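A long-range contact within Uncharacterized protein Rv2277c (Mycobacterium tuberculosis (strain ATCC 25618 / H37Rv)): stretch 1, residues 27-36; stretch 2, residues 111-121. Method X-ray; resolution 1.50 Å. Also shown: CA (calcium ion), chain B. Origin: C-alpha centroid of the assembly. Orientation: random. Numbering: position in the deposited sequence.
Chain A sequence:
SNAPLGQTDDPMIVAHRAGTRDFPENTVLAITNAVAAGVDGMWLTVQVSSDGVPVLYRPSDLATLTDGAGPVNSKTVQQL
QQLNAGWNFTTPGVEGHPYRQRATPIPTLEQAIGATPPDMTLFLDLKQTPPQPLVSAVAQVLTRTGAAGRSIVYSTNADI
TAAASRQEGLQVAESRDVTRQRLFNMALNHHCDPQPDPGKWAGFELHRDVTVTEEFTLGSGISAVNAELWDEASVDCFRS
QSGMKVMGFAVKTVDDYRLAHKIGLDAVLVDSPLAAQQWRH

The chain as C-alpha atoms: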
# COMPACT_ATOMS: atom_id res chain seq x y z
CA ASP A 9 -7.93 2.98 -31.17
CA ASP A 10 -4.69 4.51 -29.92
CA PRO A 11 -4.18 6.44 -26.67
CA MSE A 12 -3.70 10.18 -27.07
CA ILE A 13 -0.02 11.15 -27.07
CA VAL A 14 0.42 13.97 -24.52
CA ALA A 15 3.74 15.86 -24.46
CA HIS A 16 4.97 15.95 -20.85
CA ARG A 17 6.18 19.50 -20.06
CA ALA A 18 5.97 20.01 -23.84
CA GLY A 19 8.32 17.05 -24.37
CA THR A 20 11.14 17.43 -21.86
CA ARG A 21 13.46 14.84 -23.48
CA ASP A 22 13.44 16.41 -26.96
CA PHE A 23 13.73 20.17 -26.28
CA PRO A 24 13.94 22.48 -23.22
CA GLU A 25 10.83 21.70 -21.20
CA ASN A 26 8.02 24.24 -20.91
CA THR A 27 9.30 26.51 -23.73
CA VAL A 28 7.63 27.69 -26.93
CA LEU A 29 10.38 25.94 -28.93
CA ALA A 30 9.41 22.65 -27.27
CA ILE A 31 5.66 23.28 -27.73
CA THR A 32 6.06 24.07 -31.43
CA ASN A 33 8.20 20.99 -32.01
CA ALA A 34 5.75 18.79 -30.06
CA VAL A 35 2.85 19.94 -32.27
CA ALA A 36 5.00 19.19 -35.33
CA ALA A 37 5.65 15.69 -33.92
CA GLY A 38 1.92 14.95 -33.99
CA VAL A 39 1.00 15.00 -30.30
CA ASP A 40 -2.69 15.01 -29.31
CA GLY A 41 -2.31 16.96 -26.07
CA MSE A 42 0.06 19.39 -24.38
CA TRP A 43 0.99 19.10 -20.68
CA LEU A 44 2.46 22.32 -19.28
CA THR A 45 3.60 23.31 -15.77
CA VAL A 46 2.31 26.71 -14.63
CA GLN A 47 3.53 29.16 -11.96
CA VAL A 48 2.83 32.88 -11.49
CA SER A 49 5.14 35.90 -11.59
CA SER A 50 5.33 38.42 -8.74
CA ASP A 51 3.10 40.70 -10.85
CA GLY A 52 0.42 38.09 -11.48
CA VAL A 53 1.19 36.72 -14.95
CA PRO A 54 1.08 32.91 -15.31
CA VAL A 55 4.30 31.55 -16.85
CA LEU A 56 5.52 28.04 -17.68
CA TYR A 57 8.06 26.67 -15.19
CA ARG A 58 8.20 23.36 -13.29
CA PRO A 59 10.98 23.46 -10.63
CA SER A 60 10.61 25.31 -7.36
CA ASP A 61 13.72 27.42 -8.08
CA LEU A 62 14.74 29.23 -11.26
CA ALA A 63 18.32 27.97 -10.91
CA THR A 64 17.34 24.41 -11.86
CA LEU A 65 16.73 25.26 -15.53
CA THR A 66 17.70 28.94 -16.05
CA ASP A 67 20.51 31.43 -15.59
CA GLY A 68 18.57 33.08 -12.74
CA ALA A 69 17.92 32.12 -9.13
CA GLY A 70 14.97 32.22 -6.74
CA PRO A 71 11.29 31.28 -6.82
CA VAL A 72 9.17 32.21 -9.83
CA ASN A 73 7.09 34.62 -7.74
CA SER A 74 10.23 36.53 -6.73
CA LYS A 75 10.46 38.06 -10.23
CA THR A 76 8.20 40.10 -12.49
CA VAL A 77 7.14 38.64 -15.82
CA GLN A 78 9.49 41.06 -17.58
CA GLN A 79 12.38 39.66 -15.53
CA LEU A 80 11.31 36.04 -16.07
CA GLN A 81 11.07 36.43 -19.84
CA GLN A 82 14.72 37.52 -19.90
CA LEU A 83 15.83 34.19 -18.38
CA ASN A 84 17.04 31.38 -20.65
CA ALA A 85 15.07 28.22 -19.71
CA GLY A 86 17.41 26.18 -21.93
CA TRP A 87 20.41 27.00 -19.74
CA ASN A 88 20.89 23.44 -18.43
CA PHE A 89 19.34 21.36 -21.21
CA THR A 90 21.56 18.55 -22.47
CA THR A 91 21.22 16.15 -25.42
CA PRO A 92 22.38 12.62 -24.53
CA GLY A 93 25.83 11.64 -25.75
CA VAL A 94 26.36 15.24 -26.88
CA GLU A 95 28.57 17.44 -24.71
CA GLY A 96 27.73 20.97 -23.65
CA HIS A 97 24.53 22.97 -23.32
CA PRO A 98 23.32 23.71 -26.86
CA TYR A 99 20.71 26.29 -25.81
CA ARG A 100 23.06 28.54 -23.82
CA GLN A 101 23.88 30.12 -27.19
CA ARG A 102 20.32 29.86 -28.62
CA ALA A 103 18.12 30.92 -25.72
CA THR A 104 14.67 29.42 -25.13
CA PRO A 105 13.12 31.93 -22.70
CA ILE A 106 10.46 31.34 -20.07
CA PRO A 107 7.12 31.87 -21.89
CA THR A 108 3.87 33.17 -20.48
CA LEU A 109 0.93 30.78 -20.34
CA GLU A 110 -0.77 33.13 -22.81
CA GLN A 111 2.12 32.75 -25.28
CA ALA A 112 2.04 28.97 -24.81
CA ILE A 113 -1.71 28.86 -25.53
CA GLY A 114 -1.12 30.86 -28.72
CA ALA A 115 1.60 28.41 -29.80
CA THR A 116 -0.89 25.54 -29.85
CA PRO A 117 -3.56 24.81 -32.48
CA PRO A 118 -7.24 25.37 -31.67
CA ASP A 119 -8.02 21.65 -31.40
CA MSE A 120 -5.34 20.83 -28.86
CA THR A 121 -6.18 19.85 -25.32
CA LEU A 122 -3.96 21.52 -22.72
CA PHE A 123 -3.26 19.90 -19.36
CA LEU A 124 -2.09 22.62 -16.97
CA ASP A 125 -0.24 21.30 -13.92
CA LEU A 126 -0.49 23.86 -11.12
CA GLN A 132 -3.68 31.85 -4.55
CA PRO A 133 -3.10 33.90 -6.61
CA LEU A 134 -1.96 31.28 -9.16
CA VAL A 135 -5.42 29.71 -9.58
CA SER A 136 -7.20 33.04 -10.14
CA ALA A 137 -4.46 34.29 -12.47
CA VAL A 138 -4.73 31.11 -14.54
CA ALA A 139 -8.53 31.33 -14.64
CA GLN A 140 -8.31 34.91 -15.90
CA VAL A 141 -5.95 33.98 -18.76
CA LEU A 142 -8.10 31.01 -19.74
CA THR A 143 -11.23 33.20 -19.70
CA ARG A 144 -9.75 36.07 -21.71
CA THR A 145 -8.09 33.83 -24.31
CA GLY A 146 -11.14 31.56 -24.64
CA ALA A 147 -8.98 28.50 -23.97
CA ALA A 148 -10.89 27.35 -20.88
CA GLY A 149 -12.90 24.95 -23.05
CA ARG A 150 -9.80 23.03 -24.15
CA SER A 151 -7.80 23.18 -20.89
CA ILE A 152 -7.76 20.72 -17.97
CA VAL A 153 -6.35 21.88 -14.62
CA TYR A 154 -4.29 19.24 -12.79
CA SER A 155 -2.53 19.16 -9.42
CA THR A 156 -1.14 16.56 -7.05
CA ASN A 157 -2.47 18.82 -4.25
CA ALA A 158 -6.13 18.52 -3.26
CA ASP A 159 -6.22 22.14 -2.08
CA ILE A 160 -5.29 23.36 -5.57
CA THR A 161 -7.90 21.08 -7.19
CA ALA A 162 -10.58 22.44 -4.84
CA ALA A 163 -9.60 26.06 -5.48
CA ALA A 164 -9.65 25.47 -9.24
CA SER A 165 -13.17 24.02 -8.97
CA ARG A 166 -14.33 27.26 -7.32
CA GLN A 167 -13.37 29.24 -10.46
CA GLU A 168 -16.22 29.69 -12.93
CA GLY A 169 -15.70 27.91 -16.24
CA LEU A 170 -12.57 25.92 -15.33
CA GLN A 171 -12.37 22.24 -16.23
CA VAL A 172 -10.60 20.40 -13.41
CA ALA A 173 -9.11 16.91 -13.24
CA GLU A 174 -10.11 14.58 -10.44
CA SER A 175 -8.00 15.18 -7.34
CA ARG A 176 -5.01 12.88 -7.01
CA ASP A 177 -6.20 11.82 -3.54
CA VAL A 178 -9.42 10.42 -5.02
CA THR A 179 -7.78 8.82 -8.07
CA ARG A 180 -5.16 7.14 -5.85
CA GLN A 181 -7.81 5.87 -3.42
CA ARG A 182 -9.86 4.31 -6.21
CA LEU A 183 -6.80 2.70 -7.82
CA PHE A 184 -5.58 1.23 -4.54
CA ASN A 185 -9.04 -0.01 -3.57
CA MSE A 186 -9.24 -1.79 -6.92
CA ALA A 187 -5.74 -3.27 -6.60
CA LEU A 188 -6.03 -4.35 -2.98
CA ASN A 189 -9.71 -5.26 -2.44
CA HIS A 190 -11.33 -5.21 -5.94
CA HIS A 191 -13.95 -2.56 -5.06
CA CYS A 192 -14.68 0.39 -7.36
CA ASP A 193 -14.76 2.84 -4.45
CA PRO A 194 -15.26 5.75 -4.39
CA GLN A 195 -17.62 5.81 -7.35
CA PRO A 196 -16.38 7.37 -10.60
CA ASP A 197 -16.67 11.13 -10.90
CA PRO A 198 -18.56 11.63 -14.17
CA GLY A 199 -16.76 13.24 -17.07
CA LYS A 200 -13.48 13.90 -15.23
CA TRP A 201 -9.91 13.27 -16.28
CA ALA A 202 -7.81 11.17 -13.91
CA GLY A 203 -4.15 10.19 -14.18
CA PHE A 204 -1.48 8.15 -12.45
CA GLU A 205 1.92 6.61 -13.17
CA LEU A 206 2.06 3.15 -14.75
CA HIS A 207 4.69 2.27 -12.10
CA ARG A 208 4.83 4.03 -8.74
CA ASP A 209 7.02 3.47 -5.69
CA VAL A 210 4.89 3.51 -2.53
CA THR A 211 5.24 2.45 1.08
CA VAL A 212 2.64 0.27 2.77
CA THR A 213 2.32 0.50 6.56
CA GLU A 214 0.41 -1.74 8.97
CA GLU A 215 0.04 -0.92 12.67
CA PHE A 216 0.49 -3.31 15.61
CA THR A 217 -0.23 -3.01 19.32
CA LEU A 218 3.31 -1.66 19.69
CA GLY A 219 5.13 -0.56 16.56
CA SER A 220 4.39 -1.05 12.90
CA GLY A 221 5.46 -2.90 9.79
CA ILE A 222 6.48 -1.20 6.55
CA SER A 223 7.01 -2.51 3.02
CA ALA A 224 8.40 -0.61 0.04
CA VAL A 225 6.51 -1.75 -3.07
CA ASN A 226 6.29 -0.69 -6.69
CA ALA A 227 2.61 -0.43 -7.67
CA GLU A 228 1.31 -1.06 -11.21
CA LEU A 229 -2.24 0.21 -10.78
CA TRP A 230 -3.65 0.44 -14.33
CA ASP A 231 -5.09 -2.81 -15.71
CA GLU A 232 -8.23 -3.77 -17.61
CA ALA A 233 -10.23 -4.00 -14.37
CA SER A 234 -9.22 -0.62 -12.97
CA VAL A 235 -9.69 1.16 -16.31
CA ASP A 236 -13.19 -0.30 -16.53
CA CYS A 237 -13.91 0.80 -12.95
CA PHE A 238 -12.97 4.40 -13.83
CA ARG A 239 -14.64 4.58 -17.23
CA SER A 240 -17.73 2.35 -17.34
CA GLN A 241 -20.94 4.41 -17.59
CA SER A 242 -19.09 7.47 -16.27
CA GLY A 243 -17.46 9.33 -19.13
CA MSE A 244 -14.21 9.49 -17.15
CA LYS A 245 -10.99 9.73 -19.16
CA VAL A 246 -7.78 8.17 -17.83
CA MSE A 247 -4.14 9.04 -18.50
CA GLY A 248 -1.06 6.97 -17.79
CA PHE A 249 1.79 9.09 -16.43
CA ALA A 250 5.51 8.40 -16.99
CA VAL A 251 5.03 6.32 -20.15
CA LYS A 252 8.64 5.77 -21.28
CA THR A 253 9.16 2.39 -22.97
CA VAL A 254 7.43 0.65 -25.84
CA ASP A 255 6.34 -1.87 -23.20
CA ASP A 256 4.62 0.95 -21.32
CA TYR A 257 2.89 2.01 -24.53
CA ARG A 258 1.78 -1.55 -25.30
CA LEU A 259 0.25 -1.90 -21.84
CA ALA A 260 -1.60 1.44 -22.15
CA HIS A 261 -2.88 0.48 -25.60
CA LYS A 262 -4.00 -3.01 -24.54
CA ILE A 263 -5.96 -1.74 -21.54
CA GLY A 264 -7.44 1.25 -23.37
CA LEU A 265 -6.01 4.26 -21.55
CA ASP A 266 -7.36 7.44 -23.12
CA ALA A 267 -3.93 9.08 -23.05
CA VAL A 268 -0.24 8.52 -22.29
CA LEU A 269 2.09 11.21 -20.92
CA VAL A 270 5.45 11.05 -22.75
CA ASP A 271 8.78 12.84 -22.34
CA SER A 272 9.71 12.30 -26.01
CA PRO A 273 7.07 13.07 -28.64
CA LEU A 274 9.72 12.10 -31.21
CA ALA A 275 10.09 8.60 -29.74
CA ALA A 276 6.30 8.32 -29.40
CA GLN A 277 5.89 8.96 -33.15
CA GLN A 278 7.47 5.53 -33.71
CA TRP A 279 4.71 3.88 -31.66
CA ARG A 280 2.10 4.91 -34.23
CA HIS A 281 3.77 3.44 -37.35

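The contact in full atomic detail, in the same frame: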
# COMPACT_ATOMS: atom_id res chain seq x y z
N THR A 27 8.97 25.37 -22.88
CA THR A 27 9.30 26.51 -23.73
C THR A 27 8.47 26.47 -25.00
O THR A 27 7.94 25.43 -25.39
CB THR A 27 10.80 26.54 -24.11
OG1 THR A 27 11.11 25.37 -24.89
CG2 THR A 27 11.67 26.60 -22.85
N VAL A 28 8.35 27.63 -25.65
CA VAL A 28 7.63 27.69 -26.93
C VAL A 28 8.33 26.84 -27.99
O VAL A 28 7.66 26.15 -28.78
CB VAL A 28 7.40 29.15 -27.38
CG1 VAL A 28 6.88 29.20 -28.84
CG2 VAL A 28 6.43 29.84 -26.42
N LEU A 29 9.67 26.82 -28.00
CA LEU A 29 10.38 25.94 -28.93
C LEU A 29 9.92 24.50 -28.76
O LEU A 29 9.61 23.81 -29.74
CB LEU A 29 11.90 26.06 -28.76
CG LEU A 29 12.72 25.15 -29.69
CD1 LEU A 29 12.50 25.55 -31.14
CD2 LEU A 29 14.22 25.17 -29.37
N ALA A 30 9.84 24.03 -27.51
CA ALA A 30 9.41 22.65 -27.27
C ALA A 30 7.96 22.45 -27.70
O ALA A 30 7.63 21.43 -28.33
CB ALA A 30 9.59 22.28 -25.80
N ILE A 31 7.07 23.39 -27.35
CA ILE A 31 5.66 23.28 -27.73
C ILE A 31 5.51 23.17 -29.24
O ILE A 31 4.79 22.31 -29.75
CB ILE A 31 4.86 24.48 -27.18
CG1 ILE A 31 4.78 24.43 -25.65
CG2 ILE A 31 3.44 24.49 -27.79
CD1 ILE A 31 4.33 25.75 -25.02
N THR A 32 6.19 24.06 -29.97
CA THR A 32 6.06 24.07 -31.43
C THR A 32 6.55 22.75 -32.02
O THR A 32 5.92 22.18 -32.93
CB THR A 32 6.85 25.24 -32.02
OG1 THR A 32 6.31 26.47 -31.54
CG2 THR A 32 6.80 25.22 -33.54
N ASN A 33 7.67 22.25 -31.50
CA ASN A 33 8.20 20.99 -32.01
C ASN A 33 7.30 19.82 -31.64
O ASN A 33 7.15 18.88 -32.44
CB ASN A 33 9.63 20.78 -31.51
CG ASN A 33 10.64 21.51 -32.37
OD1 ASN A 33 11.14 22.57 -32.02
ND2 ASN A 33 10.95 20.93 -33.51
N ALA A 34 6.66 19.86 -30.46
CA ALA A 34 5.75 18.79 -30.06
C ALA A 34 4.53 18.74 -30.97
O ALA A 34 4.12 17.65 -31.40
CB ALA A 34 5.34 18.97 -28.60
N VAL A 35 3.94 19.90 -31.29
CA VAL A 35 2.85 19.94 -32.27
C VAL A 35 3.30 19.31 -33.58
O VAL A 35 2.60 18.48 -34.16
CB VAL A 35 2.35 21.38 -32.47
CG1 VAL A 35 1.27 21.43 -33.55
CG2 VAL A 35 1.82 21.97 -31.16
N ALA A 36 4.49 19.70 -34.06
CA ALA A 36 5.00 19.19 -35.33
C ALA A 36 5.22 17.68 -35.29
O ALA A 36 5.16 17.02 -36.34
CB ALA A 36 6.29 19.91 -35.69
N GLN A 111 1.31 33.07 -24.10
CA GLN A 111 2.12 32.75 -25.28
C GLN A 111 2.04 31.27 -25.62
O GLN A 111 1.96 30.90 -26.79
CB GLN A 111 3.58 33.13 -25.04
CG GLN A 111 3.92 34.60 -25.19
CD GLN A 111 5.32 34.94 -24.72
OE1 GLN A 111 5.79 34.44 -23.70
NE2 GLN A 111 6.01 35.78 -25.49
N ALA A 112 2.11 30.41 -24.59
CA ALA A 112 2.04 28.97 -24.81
C ALA A 112 0.71 28.57 -25.44
O ALA A 112 0.68 27.76 -26.38
CB ALA A 112 2.21 28.26 -23.47
N ILE A 113 -0.39 29.13 -24.95
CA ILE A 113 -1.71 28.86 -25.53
C ILE A 113 -1.71 29.23 -27.01
O ILE A 113 -2.19 28.46 -27.86
CB ILE A 113 -2.81 29.60 -24.74
CG1 ILE A 113 -2.94 29.00 -23.35
CG2 ILE A 113 -4.14 29.57 -25.49
CD1 ILE A 113 -3.71 29.84 -22.39
N GLY A 114 -1.17 30.41 -27.33
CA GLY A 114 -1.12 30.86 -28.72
C GLY A 114 -0.24 30.01 -29.61
O GLY A 114 -0.43 30.02 -30.84
N ALA A 115 0.72 29.28 -29.04
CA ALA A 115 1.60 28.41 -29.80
C ALA A 115 1.00 27.04 -30.04
O ALA A 115 1.68 26.16 -30.58
CB ALA A 115 2.95 28.25 -29.09
N THR A 116 -0.25 26.82 -29.63
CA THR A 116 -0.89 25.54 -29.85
C THR A 116 -2.10 25.72 -30.76
O THR A 116 -2.73 26.78 -30.77
CB THR A 116 -1.32 24.86 -28.55
OG1 THR A 116 -2.25 25.70 -27.85
CG2 THR A 116 -0.13 24.59 -27.65
N PRO A 117 -2.43 24.70 -31.55
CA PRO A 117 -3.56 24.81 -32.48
C PRO A 117 -4.88 24.75 -31.75
O PRO A 117 -4.95 24.29 -30.60
CB PRO A 117 -3.36 23.60 -33.41
CG PRO A 117 -2.59 22.63 -32.60
CD PRO A 117 -1.68 23.45 -31.73
N PRO A 118 -5.97 25.20 -32.39
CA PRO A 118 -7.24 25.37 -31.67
C PRO A 118 -7.86 24.07 -31.20
O PRO A 118 -8.69 24.09 -30.27
CB PRO A 118 -8.14 26.08 -32.69
CG PRO A 118 -7.52 25.73 -34.03
CD PRO A 118 -6.05 25.69 -33.78
N ASP A 119 -7.49 22.94 -31.80
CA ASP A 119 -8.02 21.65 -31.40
C ASP A 119 -7.27 21.03 -30.22
O ASP A 119 -7.70 19.99 -29.72
CB ASP A 119 -7.84 20.68 -32.56
CG ASP A 119 -6.39 20.58 -32.97
OD1 ASP A 119 -5.91 21.51 -33.66
OD2 ASP A 119 -5.72 19.62 -32.55
N MSE A 120 -6.15 21.59 -29.80
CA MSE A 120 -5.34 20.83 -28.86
C MSE A 120 -5.67 21.01 -27.39
O MSE A 120 -5.72 22.13 -26.86
CB MSE A 120 -3.85 21.01 -29.08
CG MSE A 120 -3.04 19.95 -28.30
SE MSE A 120 -1.31 20.19 -28.76
CE MSE A 120 -1.43 19.51 -30.56
N THR A 121 -5.88 19.87 -26.74
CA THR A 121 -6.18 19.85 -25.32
C THR A 121 -4.92 20.19 -24.55
O THR A 121 -3.84 19.64 -24.83
CB THR A 121 -6.70 18.47 -24.92
OG1 THR A 121 -7.82 18.12 -25.75
CG2 THR A 121 -7.13 18.47 -23.46
CA CA B . -8.51 18.01 -28.86
O HOH W 1 3.67 26.81 -32.30
O HOH W 2 -7.69 17.38 -31.10
O HOH W 3 -6.30 17.40 -28.23

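What holds the two stretches together? The contact is apolar: no direct hydrogen bond crosses it, and side chains from one face of the helix 28-36 do the work. Val 28, Ile 31 and Val 35 follow one another at intervals of three and four residues, so the turn of the helix brings them to the same side. Ile 31, in the middle of the three, touches Ala 112, Ala 115 and Thr 116. Its CD1 lies 3.6 Å from CB of Ala 112, while its CG2 sits 3.6 Å from CG2 of Thr 116 and 4.0 Å from CB of Ala 115. Val 28 adds CG1 at 4.1 Å from Ala 115 CB. Farther along, Val 35 places CG2 3.8 Å from CD of Pro 117 and 4.1 Å from CE of Met 120, a selenomethionine. These are ordinary van der Waals separations, and together the two stretches bury 338 Å².

Does any polar group take part across the gap? One water does. Water 1 donates to the carbonyl of Ala 115, with its oxygen 2.7 Å from Ala 115 O, and is also hydrogen-bonded to Thr 32, 2.8 Å from OG1. It thus links the exposed Thr 32 to a carbonyl on the other stretch. The same Ala 115 O lies 3.7 Å from CG2 of Ile 31, so this carbonyl has both an apolar neighbour and a water partner.

How is each backbone held in shape for this packing? In stretch 1, Thr 27 caps the helix: Ala 30 N donates to Thr 27 OG1 over 3.2 Å, satisfying an amide of the first turn that has no earlier helical carbonyl to bond. Backbone bonds continue from there, as in Val 35 N to Ile 31 O at 3.0 Å. Stretch 2 leaves its helix after Gly 114, and Thr 116 stays tied to the last turn through both its OG1, 2.8 Å from Ile 113 O, and its N, 3.1 Å from the same Ile 113 O. A type I turn from Pro 117 to Met 120 follows, closed by Met 120 N donating to Pro 117 O at 3.1 Å.

Where does the calcium ion stand relative to the contact? It binds the turn, away from the packed side chains. Asp 119 O coordinates CA at 2.3 Å through the backbone, and waters 3 and 2 lie 2.4 and 2.5 Å from the ion. Water 3 also accepts from Thr 121 N at 2.9 Å, connecting the metal site to the residue after Met 120.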